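Type III effector HopA1 (Pseudomonas syringae pv. tomato str. DC3000, PDB 4RSX) is a type III effector, a protein that the plant pathogen injects into host cells and that probably acts on host signalling there, by a mechanism not established. Local coordinates at residues F11-W14 and A15-E19; N23-R26 and M27-Y30; P90-R94 and F95-I99; K239-L242 and S243-Y247. All coordinates share one frame; numbering follows the deposited sequence.

Interaction 1 of 4, residues F11-W14 and A15-E19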
loop_
_atom_site.group_PDB
_atom_site.type_symbol
_atom_site.label_atom_id
_atom_site.label_comp_id
_atom_site.label_asym_id
_atom_site.label_seq_id
_atom_site.Cartn_x
_atom_site.Cartn_y
_atom_site.Cartn_z
ATOM N N PHE A 11 8.623 2.209 13.856
ATOM C CA PHE A 11 7.360 2.486 14.531
ATOM C C PHE A 11 7.608 3.270 15.817
ATOM O O PHE A 11 6.924 4.260 16.101
ATOM C CB PHE A 11 6.643 1.166 14.837
ATOM C CG PHE A 11 5.335 1.328 15.579
ATOM C CD1 PHE A 11 4.249 1.946 14.978
ATOM C CD2 PHE A 11 5.196 0.853 16.875
ATOM C CE1 PHE A 11 3.038 2.095 15.656
ATOM C CE2 PHE A 11 3.985 1.001 17.564
ATOM C CZ PHE A 11 2.907 1.625 16.947
ATOM N N HIS A 12 8.592 2.838 16.596
ATOM C CA HIS A 12 8.908 3.530 17.843
ATOM C C HIS A 12 9.379 4.977 17.614
ATOM O O HIS A 12 8.961 5.894 18.324
ATOM C CB HIS A 12 9.938 2.741 18.660
ATOM C CG HIS A 12 10.185 3.313 20.019
ATOM N ND1 HIS A 12 9.507 2.891 21.142
ATOM C CD2 HIS A 12 11.021 4.298 20.434
ATOM C CE1 HIS A 12 9.927 3.575 22.193
ATOM N NE2 HIS A 12 10.842 4.435 21.790
ATOM N N GLU A 13 10.236 5.183 16.619
ATOM C CA GLU A 13 10.658 6.545 16.251
ATOM C C GLU A 13 9.472 7.471 15.937
ATOM O O GLU A 13 9.385 8.594 16.453
ATOM C CB GLU A 13 11.629 6.517 15.062
ATOM C CG GLU A 13 12.025 7.920 14.580
ATOM C CD GLU A 13 12.673 8.754 15.685
ATOM O OE1 GLU A 13 13.350 8.168 16.554
ATOM O OE2 GLU A 13 12.506 9.999 15.694
ATOM N N TRP A 14 8.572 6.981 15.079
ATOM C CA TRP A 14 7.333 7.668 14.720
ATOM C C TRP A 14 6.603 8.079 16.001
ATOM O O TRP A 14 6.190 9.241 16.162
ATOM C CB TRP A 14 6.465 6.700 13.893
ATOM C CG TRP A 14 5.112 7.205 13.462
ATOM C CD1 TRP A 14 4.613 8.470 13.608
ATOM C CD2 TRP A 14 4.081 6.445 12.792
ATOM N NE1 TRP A 14 3.344 8.541 13.078
ATOM C CE2 TRP A 14 2.997 7.318 12.573
ATOM C CE3 TRP A 14 3.983 5.113 12.360
ATOM C CZ2 TRP A 14 1.813 6.900 11.939
ATOM C CZ3 TRP A 14 2.807 4.699 11.736
ATOM C CH2 TRP A 14 1.735 5.593 11.532
ATOM N N ALA A 15 6.462 7.105 16.901
ATOM C CA ALA A 15 5.760 7.284 18.161
ATOM C C ALA A 15 6.435 8.340 19.045
ATOM O O ALA A 15 5.748 9.102 19.730
ATOM C CB ALA A 15 5.658 5.953 18.890
ATOM N N LYS A 16 7.767 8.386 19.032
ATOM C CA LYS A 16 8.496 9.390 19.822
ATOM C C LYS A 16 8.268 10.796 19.279
ATOM O O LYS A 16 8.102 11.750 20.044
ATOM C CB LYS A 16 9.996 9.092 19.868
ATOM C CG LYS A 16 10.349 7.782 20.536
ATOM C CD LYS A 16 9.708 7.663 21.926
ATOM C CE LYS A 16 10.542 8.308 23.031
ATOM N NZ LYS A 16 10.176 7.751 24.385
ATOM N N GLN A 17 8.235 10.922 17.957
ATOM C CA GLN A 17 7.919 12.215 17.347
ATOM C C GLN A 17 6.490 12.645 17.678
ATOM O O GLN A 17 6.236 13.830 17.888
ATOM C CB GLN A 17 8.146 12.181 15.831
ATOM C CG GLN A 17 9.535 11.715 15.435
ATOM C CD GLN A 17 9.746 11.751 13.931
ATOM O OE1 GLN A 17 8.982 12.390 13.199
ATOM N NE2 GLN A 17 10.790 11.067 13.461
ATOM N N ALA A 18 5.558 11.690 17.727
ATOM C CA ALA A 18 4.190 12.017 18.135
ATOM C C ALA A 18 4.197 12.464 19.585
ATOM O O ALA A 18 3.496 13.403 19.965
ATOM C CB ALA A 18 3.238 10.804 17.954
ATOM N N GLU A 19 4.988 11.769 20.395
ATOM C CA GLU A 19 5.019 12.011 21.831
ATOM C C GLU A 19 5.614 13.377 22.129
ATOM O O GLU A 19 5.297 13.984 23.144
ATOM C CB GLU A 19 5.843 10.939 22.525
ATOM C CG GLU A 19 5.883 11.084 24.028
ATOM C CD GLU A 19 6.809 10.089 24.677
ATOM O OE1 GLU A 19 7.839 9.741 24.055
ATOM O OE2 GLU A 19 6.508 9.651 25.810
#
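Ala15 begins the second half of this local contact within helix 2-19, its N donating to Phe11 O at 3.0 Å. Its methyl lies over the preceding turn, CB 3.4 Å from His12 O, and a group this small suits a buried site where helices come close. Lys16 follows, and its N repeats the i to i+4 pattern on His12 O. The lysine chain bends at chi2 (-52°) and again at chi3, which lays its methylenes alongside the imidazole: CD comes 3.4 Å from His12 NE2 as the two side chains point the same way. A long aliphatic stem ending in a charge serves well here, because NZ continues to Glu19 OE1 in a salt bridge whose hydrogen bond is weak.

Gln17 pairs with Glu13 twice. Its N bonds to Glu13 O, and its NE2 reaches Glu13 OE2 at 3.0 Å in a nearly straight bond (164°). The carboxylate accepts through its anti lone pair, and Glu13 OE2 lies close to the amide plane of Gln17, although the two flat groups are turned 60° apart. Ala18 N then bonds to Trp14 O.

These side chains flank the buried face: Lys16 and Glu19 touch Phe234, His12 and Ala15 meet Leu238 of helix 234-245, and Gln17 rests on Ile32. On that face Phe11 packs on helix 215-228, Trp14 contacts helices 215-228 and 26-35, and Ala18 touches Ile29.

Interaction 2 of 4, residues N23-R26 and M27-Y30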
loop_
_atom_site.group_PDB
_atom_site.type_symbol
_atom_site.label_atom_id
_atom_site.label_comp_id
_atom_site.label_asym_id
_atom_site.label_seq_id
_atom_site.Cartn_x
_atom_site.Cartn_y
_atom_site.Cartn_z
ATOM N N ASN A 23 -0.489 17.723 22.858
ATOM C CA ASN A 23 -1.843 17.198 22.672
ATOM C C ASN A 23 -2.159 16.776 21.235
ATOM O O ASN A 23 -3.131 17.248 20.652
ATOM C CB ASN A 23 -2.876 18.209 23.176
ATOM C CG ASN A 23 -2.745 18.484 24.666
ATOM O OD1 ASN A 23 -2.197 17.670 25.416
ATOM N ND2 ASN A 23 -3.256 19.633 25.106
ATOM N N PRO A 24 -1.341 15.871 20.664
ATOM C CA PRO A 24 -1.477 15.526 19.241
ATOM C C PRO A 24 -2.777 14.774 18.929
ATOM O O PRO A 24 -3.186 13.904 19.697
ATOM C CB PRO A 24 -0.269 14.619 18.990
ATOM C CG PRO A 24 0.012 13.989 20.323
ATOM C CD PRO A 24 -0.363 15.009 21.360
ATOM N N SER A 25 -3.421 15.121 17.817
ATOM C CA SER A 25 -4.623 14.418 17.380
ATOM C C SER A 25 -4.224 13.156 16.624
ATOM O O SER A 25 -3.044 12.965 16.307
ATOM C CB SER A 25 -5.445 15.301 16.450
ATOM O OG SER A 25 -4.843 15.372 15.167
ATOM N N ARG A 26 -5.200 12.304 16.319
ATOM C CA ARG A 26 -4.926 11.129 15.501
ATOM C C ARG A 26 -4.414 11.566 14.134
ATOM O O ARG A 26 -3.494 10.949 13.583
ATOM C CB ARG A 26 -6.163 10.225 15.372
ATOM C CG ARG A 26 -6.482 9.429 16.640
ATOM C CD ARG A 26 -7.842 8.718 16.559
ATOM N NE ARG A 26 -8.934 9.681 16.469
ATOM C CZ ARG A 26 -9.617 9.963 15.360
ATOM N NH1 ARG A 26 -9.372 9.331 14.217
ATOM N NH2 ARG A 26 -10.580 10.872 15.404
ATOM N N MET A 27 -4.995 12.645 13.610
ATOM C CA MET A 27 -4.574 13.217 12.331
ATOM C C MET A 27 -3.139 13.769 12.365
ATOM O O MET A 27 -2.378 13.600 11.401
ATOM C CB MET A 27 -5.548 14.311 11.888
ATOM C CG MET A 27 -5.377 14.758 10.449
ATOM S SD MET A 27 -5.643 13.404 9.281
ATOM C CE MET A 27 -7.258 12.829 9.788
ATOM N N ASP A 28 -2.769 14.418 13.469
ATOM C CA ASP A 28 -1.398 14.896 13.635
ATOM C C ASP A 28 -0.437 13.721 13.518
ATOM O O ASP A 28 0.518 13.752 12.731
ATOM C CB ASP A 28 -1.210 15.546 15.009
ATOM C CG ASP A 28 -1.889 16.887 15.118
ATOM O OD1 ASP A 28 -2.000 17.578 14.082
ATOM O OD2 ASP A 28 -2.309 17.241 16.244
ATOM N N ILE A 29 -0.713 12.681 14.303
ATOM C CA ILE A 29 0.114 11.490 14.314
ATOM C C ILE A 29 0.199 10.916 12.909
ATOM O O ILE A 29 1.277 10.552 12.445
ATOM C CB ILE A 29 -0.432 10.455 15.311
ATOM C CG1 ILE A 29 -0.389 11.051 16.722
ATOM C CG2 ILE A 29 0.348 9.144 15.217
ATOM C CD1 ILE A 29 -1.143 10.258 17.756
ATOM N N TYR A 30 -0.937 10.895 12.219
ATOM C CA TYR A 30 -1.022 10.376 10.857
ATOM C C TYR A 30 -0.204 11.191 9.830
ATOM O O TYR A 30 0.390 10.619 8.896
ATOM C CB TYR A 30 -2.497 10.307 10.448
ATOM C CG TYR A 30 -2.728 9.866 9.031
ATOM C CD1 TYR A 30 -2.298 8.616 8.595
ATOM C CD2 TYR A 30 -3.391 10.690 8.125
ATOM C CE1 TYR A 30 -2.513 8.199 7.290
ATOM C CE2 TYR A 30 -3.618 10.284 6.815
ATOM C CZ TYR A 30 -3.181 9.034 6.404
ATOM O OH TYR A 30 -3.393 8.631 5.102
#
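Ser25 and Asp28 face each other across the first turn of helix 26-35 and form a capping box, with Ser25 as the N-cap. Asp28 N donates to Ser25 OG at 2.8 Å, and in return Ser25 N donates to Asp28 OD2 at 2.9 Å in an almost linear bond (176°). The serine hydroxyl stands between its own backbone N and carbonyl carbon (chi1 75°), a rotation that turns OG back over the start of the helix, where Met27 N also lies nearby. The aspartate takes another rotation: with CG beside its backbone N, the carboxylate folds back toward the serine. OD2 is met on its anti side, the donor standing 34° out of the carboxylate plane.

Behind the box the apolar side is formed by Ile29, the buried residue here, and Pro24. Ile29 CG1 is 3.3 Å from Ser25 O, which accepts from Ile29 N, and touches Pro24 CB at 4.2 Å. Proline suits the position before the cap, since it needs no amide hydrogen and offers an apolar ring to the isoleucine.

The other side is looser. Met27 and Arg26 are largely exposed, yet rest in part on helix 215-228: Met27, bent at chi2 and chi3, touches Met217, while Arg26 meets Ser224 and sends NH1 to a salt bridge with Glu221.

Chemically, the box gives each amide one acceptor: Ser25 OG serves Asp28 N in the first turn, and Asp28 OD2 serves the N-cap amide. The negative carboxylate beside the N-terminal end probably also interacts favourably with the helix dipole.

Interaction 3 of 4, residues P90-R94 and F95-I99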
loop_
_atom_site.group_PDB
_atom_site.type_symbol
_atom_site.label_atom_id
_atom_site.label_comp_id
_atom_site.label_asym_id
_atom_site.label_seq_id
_atom_site.Cartn_x
_atom_site.Cartn_y
_atom_site.Cartn_z
ATOM N N PRO A 90 -11.242 15.122 -14.968
ATOM C CA PRO A 90 -10.056 15.966 -14.776
ATOM C C PRO A 90 -9.151 15.388 -13.692
ATOM O O PRO A 90 -8.072 15.927 -13.432
ATOM C CB PRO A 90 -10.647 17.303 -14.306
ATOM C CG PRO A 90 -11.972 16.935 -13.674
ATOM C CD PRO A 90 -12.476 15.758 -14.467
ATOM N N ASP A 91 -9.588 14.303 -13.061
ATOM C CA ASP A 91 -8.782 13.654 -12.031
ATOM C C ASP A 91 -8.101 12.369 -12.498
ATOM O O ASP A 91 -7.412 11.725 -11.710
ATOM C CB ASP A 91 -9.642 13.337 -10.819
ATOM C CG ASP A 91 -10.061 14.570 -10.079
ATOM O OD1 ASP A 91 -9.168 15.267 -9.550
ATOM O OD2 ASP A 91 -11.282 14.835 -10.024
ATOM N N ALA A 92 -8.295 12.011 -13.768
ATOM C CA ALA A 92 -7.838 10.732 -14.318
ATOM C C ALA A 92 -6.347 10.438 -14.109
ATOM O O ALA A 92 -5.956 9.281 -13.974
ATOM C CB ALA A 92 -8.199 10.626 -15.801
ATOM N N LYS A 93 -5.522 11.480 -14.083
ATOM C CA LYS A 93 -4.088 11.312 -13.870
ATOM C C LYS A 93 -3.728 11.263 -12.385
ATOM O O LYS A 93 -2.574 10.997 -12.027
ATOM C CB LYS A 93 -3.311 12.452 -14.551
ATOM C CG LYS A 93 -3.362 12.428 -16.075
ATOM C CD LYS A 93 -2.548 13.574 -16.709
ATOM C CE LYS A 93 -2.514 13.424 -18.234
ATOM N NZ LYS A 93 -2.363 14.721 -18.975
ATOM N N ARG A 94 -4.707 11.510 -11.517
ATOM C CA ARG A 94 -4.408 11.715 -10.094
ATOM C C ARG A 94 -4.972 10.638 -9.168
ATOM O O ARG A 94 -4.356 10.294 -8.159
ATOM C CB ARG A 94 -4.934 13.079 -9.623
ATOM C CG ARG A 94 -4.640 14.250 -10.558
ATOM C CD ARG A 94 -3.446 15.069 -10.076
ATOM N NE ARG A 94 -3.585 15.473 -8.675
ATOM C CZ ARG A 94 -2.649 16.128 -7.987
ATOM N NH1 ARG A 94 -1.500 16.457 -8.568
ATOM N NH2 ARG A 94 -2.860 16.451 -6.714
ATOM N N PHE A 95 -6.153 10.128 -9.494
ATOM C CA PHE A 95 -6.846 9.226 -8.587
ATOM C C PHE A 95 -6.314 7.798 -8.673
ATOM O O PHE A 95 -5.486 7.490 -9.533
ATOM C CB PHE A 95 -8.359 9.271 -8.832
ATOM C CG PHE A 95 -9.038 10.500 -8.253
ATOM C CD1 PHE A 95 -8.309 11.435 -7.516
ATOM C CD2 PHE A 95 -10.399 10.710 -8.437
ATOM C CE1 PHE A 95 -8.924 12.571 -6.976
ATOM C CE2 PHE A 95 -11.028 11.841 -7.898
ATOM C CZ PHE A 95 -10.283 12.773 -7.168
ATOM N N PHE A 96 -6.786 6.933 -7.774
ATOM C CA PHE A 96 -6.390 5.523 -7.782
ATOM C C PHE A 96 -7.170 4.685 -8.790
ATOM O O PHE A 96 -8.349 4.934 -9.032
ATOM C CB PHE A 96 -6.612 4.905 -6.405
ATOM C CG PHE A 96 -5.500 5.158 -5.444
ATOM C CD1 PHE A 96 -4.336 4.397 -5.496
ATOM C CD2 PHE A 96 -5.618 6.145 -4.481
ATOM C CE1 PHE A 96 -3.309 4.625 -4.604
ATOM C CE2 PHE A 96 -4.590 6.387 -3.585
ATOM C CZ PHE A 96 -3.435 5.625 -3.644
ATOM N N TYR A 97 -6.512 3.672 -9.345
ATOM C CA TYR A 97 -7.190 2.657 -10.140
ATOM C C TYR A 97 -6.995 1.295 -9.479
ATOM O O TYR A 97 -5.931 1.008 -8.926
ATOM C CB TYR A 97 -6.617 2.624 -11.553
ATOM C CG TYR A 97 -6.838 3.898 -12.334
ATOM C CD1 TYR A 97 -7.874 3.995 -13.245
ATOM C CD2 TYR A 97 -6.007 5.001 -12.168
ATOM C CE1 TYR A 97 -8.087 5.152 -13.980
ATOM C CE2 TYR A 97 -6.215 6.173 -12.887
ATOM C CZ TYR A 97 -7.263 6.237 -13.793
ATOM O OH TYR A 97 -7.497 7.377 -14.526
ATOM N N ARG A 98 -8.013 0.450 -9.514
ATOM C CA ARG A 98 -7.794 -0.909 -9.050
ATOM C C ARG A 98 -7.717 -1.843 -10.227
ATOM O O ARG A 98 -8.339 -1.611 -11.269
ATOM C CB ARG A 98 -8.838 -1.381 -8.030
ATOM C CG ARG A 98 -10.271 -1.118 -8.410
ATOM C CD ARG A 98 -11.215 -1.730 -7.375
ATOM N NE ARG A 98 -10.872 -1.345 -6.006
ATOM C CZ ARG A 98 -11.281 -2.005 -4.925
ATOM N NH1 ARG A 98 -12.039 -3.083 -5.062
ATOM N NH2 ARG A 98 -10.930 -1.592 -3.712
ATOM N N ILE A 99 -6.901 -2.873 -10.055
ATOM C CA ILE A 99 -6.742 -3.930 -11.029
ATOM C C ILE A 99 -7.366 -5.167 -10.412
ATOM O O ILE A 99 -6.901 -5.643 -9.375
ATOM C CB ILE A 99 -5.259 -4.209 -11.228
ATOM C CG1 ILE A 99 -4.529 -2.909 -11.581
ATOM C CG2 ILE A 99 -5.051 -5.295 -12.280
ATOM C CD1 ILE A 99 -2.998 -3.008 -11.443
#
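Asp91 and Phe95 make the stacking part of this contact, in which the loop after helix 82-88 turns into strand 96-101. Asp91 CB sits over the centre of the phenyl ring, 3.5 Å from its centroid and 11° off the ring normal, a CH-pi contact. The carboxylate continues across the same face: CG is 3.4 Å from Phe95 CZ, and its plane is only 7° from that of the ring. With CG beside the backbone N in Asp91 (chi1 -70°), the carboxylate is carried over the ring. Beyond the stack, Phe95 also packs on Tyr85.

Hydrogen bonds form the second kind. Asp91 O accepts from Arg94 N at 2.7 Å and Phe95 N at 3.0 Å; the two donors share this carbonyl and close the turn. Further on, Tyr97 OH donates to Ala92 O at 2.5 Å. The oxygen lies at the edge of the phenol ring, in its plane, and is met on a lone pair.

Packing is the third. The methyl of Ala92 lies beside the hydroxyl, CB 3.6 Å from Tyr97 OH. The tyrosine ring itself is buried against Leu52 and Leu55 of helix 45-58 and Leu82 and Ile86 of helix 82-88.

Tyrosine therefore suits a site that needs an apolar ring with a polar end: it packs against both helices while its buried hydroxyl is satisfied by a loop carbonyl. The short bond fixes the loop to the strand. At Phe95 the CB-H contact is favourable, whereas the carboxylate over the electron-rich face probably gains little electrostatically.

Interaction 4 of 4, residues K239-L242 and S243-Y247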
loop_
_atom_site.group_PDB
_atom_site.type_symbol
_atom_site.label_atom_id
_atom_site.label_comp_id
_atom_site.label_asym_id
_atom_site.label_seq_id
_atom_site.Cartn_x
_atom_site.Cartn_y
_atom_site.Cartn_z
ATOM N N LYS A 239 3.823 -1.380 22.952
ATOM C CA LYS A 239 3.678 -2.820 22.805
ATOM C C LYS A 239 2.323 -3.301 23.301
ATOM O O LYS A 239 1.694 -4.157 22.675
ATOM C CB LYS A 239 4.806 -3.544 23.542
ATOM C CG LYS A 239 6.174 -3.278 22.925
ATOM C CD LYS A 239 7.230 -4.245 23.468
ATOM C CE LYS A 239 8.569 -4.051 22.760
ATOM N NZ LYS A 239 8.605 -4.717 21.437
ATOM N N LEU A 240 1.867 -2.752 24.421
ATOM C CA LEU A 240 0.550 -3.110 24.947
ATOM C C LEU A 240 -0.548 -2.626 24.010
ATOM O O LEU A 240 -1.504 -3.342 23.754
ATOM C CB LEU A 240 0.337 -2.490 26.320
ATOM C CG LEU A 240 -0.362 -3.327 27.384
ATOM C CD1 LEU A 240 -1.761 -3.738 26.935
ATOM C CD2 LEU A 240 0.490 -4.549 27.748
ATOM N N SER A 241 -0.412 -1.402 23.508
ATOM C CA SER A 241 -1.381 -0.862 22.561
ATOM C C SER A 241 -1.421 -1.670 21.264
ATOM O O SER A 241 -2.505 -1.873 20.694
ATOM C CB SER A 241 -1.101 0.610 22.274
ATOM O OG SER A 241 -1.987 1.113 21.277
ATOM N N LEU A 242 -0.261 -2.143 20.804
ATOM C CA LEU A 242 -0.238 -3.039 19.654
ATOM C C LEU A 242 -1.029 -4.329 19.934
ATOM O O LEU A 242 -1.948 -4.677 19.175
ATOM C CB LEU A 242 1.188 -3.352 19.214
ATOM C CG LEU A 242 1.943 -2.250 18.464
ATOM C CD1 LEU A 242 3.418 -2.598 18.367
ATOM C CD2 LEU A 242 1.374 -2.051 17.075
ATOM N N SER A 243 -0.683 -5.025 21.016
ATOM C CA SER A 243 -1.386 -6.244 21.383
ATOM C C SER A 243 -2.877 -5.992 21.538
ATOM O O SER A 243 -3.678 -6.734 20.978
ATOM C CB SER A 243 -0.838 -6.837 22.681
ATOM O OG SER A 243 0.440 -7.385 22.460
ATOM N N ALA A 244 -3.244 -4.949 22.287
ATOM C CA ALA A 244 -4.653 -4.685 22.595
ATOM C C ALA A 244 -5.457 -4.350 21.333
ATOM O O ALA A 244 -6.693 -4.483 21.300
ATOM C CB ALA A 244 -4.780 -3.561 23.626
ATOM N N ASN A 245 -4.751 -3.900 20.300
ATOM C CA ASN A 245 -5.388 -3.526 19.034
ATOM C C ASN A 245 -5.305 -4.627 18.000
ATOM O O ASN A 245 -5.818 -4.482 16.899
ATOM C CB ASN A 245 -4.780 -2.247 18.469
ATOM C CG ASN A 245 -5.379 -1.017 19.085
ATOM O OD1 ASN A 245 -6.529 -0.681 18.797
ATOM N ND2 ASN A 245 -4.617 -0.339 19.956
ATOM N N GLY A 246 -4.657 -5.726 18.365
ATOM C CA GLY A 246 -4.675 -6.915 17.540
ATOM C C GLY A 246 -3.415 -7.137 16.728
ATOM O O GLY A 246 -3.356 -8.056 15.902
ATOM N N TYR A 247 -2.400 -6.311 16.957
ATOM C CA TYR A 247 -1.149 -6.463 16.222
ATOM C C TYR A 247 -0.077 -7.154 17.056
ATOM O O TYR A 247 -0.227 -7.334 18.267
ATOM C CB TYR A 247 -0.661 -5.107 15.719
ATOM C CG TYR A 247 -1.686 -4.399 14.863
ATOM C CD1 TYR A 247 -1.916 -4.795 13.558
ATOM C CD2 TYR A 247 -2.424 -3.332 15.366
ATOM C CE1 TYR A 247 -2.855 -4.151 12.773
ATOM C CE2 TYR A 247 -3.363 -2.677 14.585
ATOM C CZ TYR A 247 -3.581 -3.098 13.289
ATOM O OH TYR A 247 -4.515 -2.461 12.499
#
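Leu242 O and Tyr247 N meet in the Schellman motif that ends helix 234-245. The bond is 2.8 Å long, with the donor 40° out of the carbonyl plane; Gly246 N also turns back, to Ser243 O. Gly246 has a positive phi (102°), at which a side chain would press on the preceding carbonyl oxygen, so glycine fits well.

After the turn Tyr247 sets its CB 3.9 Å from Leu242 CD2, the two side chains crossing at about a right angle. The tyrosine ring leads away from the helix to pack on Val222 and makes a cation-pi interaction with Arg219. Leucine, branched and apolar, suits its buried place: it also reaches Val222, as well as Phe8 and Phe11 of helix 2-19.

Asn245 folds back onto its own helix. Its CG stands beside the backbone N (chi1 -83°), which directs the amide to Ser241 O, and this carbonyl also receives a weak bond from Asn245 N. ND2 has a second acceptor in Asp225 OD2, so asparagine links the last turn to helix 215-228. Ser241, with OG opposite its backbone N, bonds to Val222 O; a small hydroxyl meets the polar need of this buried site. At the outer edge Leu240 CD1 loosely approaches Ala244 CB at 4.5 Å, while Lys239 extends to Asp250. Asn245 ND2 lies 2.7 Å from Ser241 O.

In the fold
Interactions 1, 2 and 4 belong to one helical region and all pack on helix 215-228, whereas interaction 3 spans a loop and strand 96-101, its centre about 32 Å from that of interaction 1. Interaction 1 joins its neighbours: Trp14 NE1 probably bonds to Ile29 O at 3.0 Å, and Phe11 CE2 packs on Leu242 CD1 at 3.7 Å. Interaction 2 is a surface contact; the other three are partly buried. Chemistry follows position: mid-helix side-chain pairing in 1, a helix start closed by side chains in 2, a helix end closed mainly by backbone, with an asparagine side chain, in 4, and a carboxylate over a ring and a tyrosine on a loop carbonyl in 3.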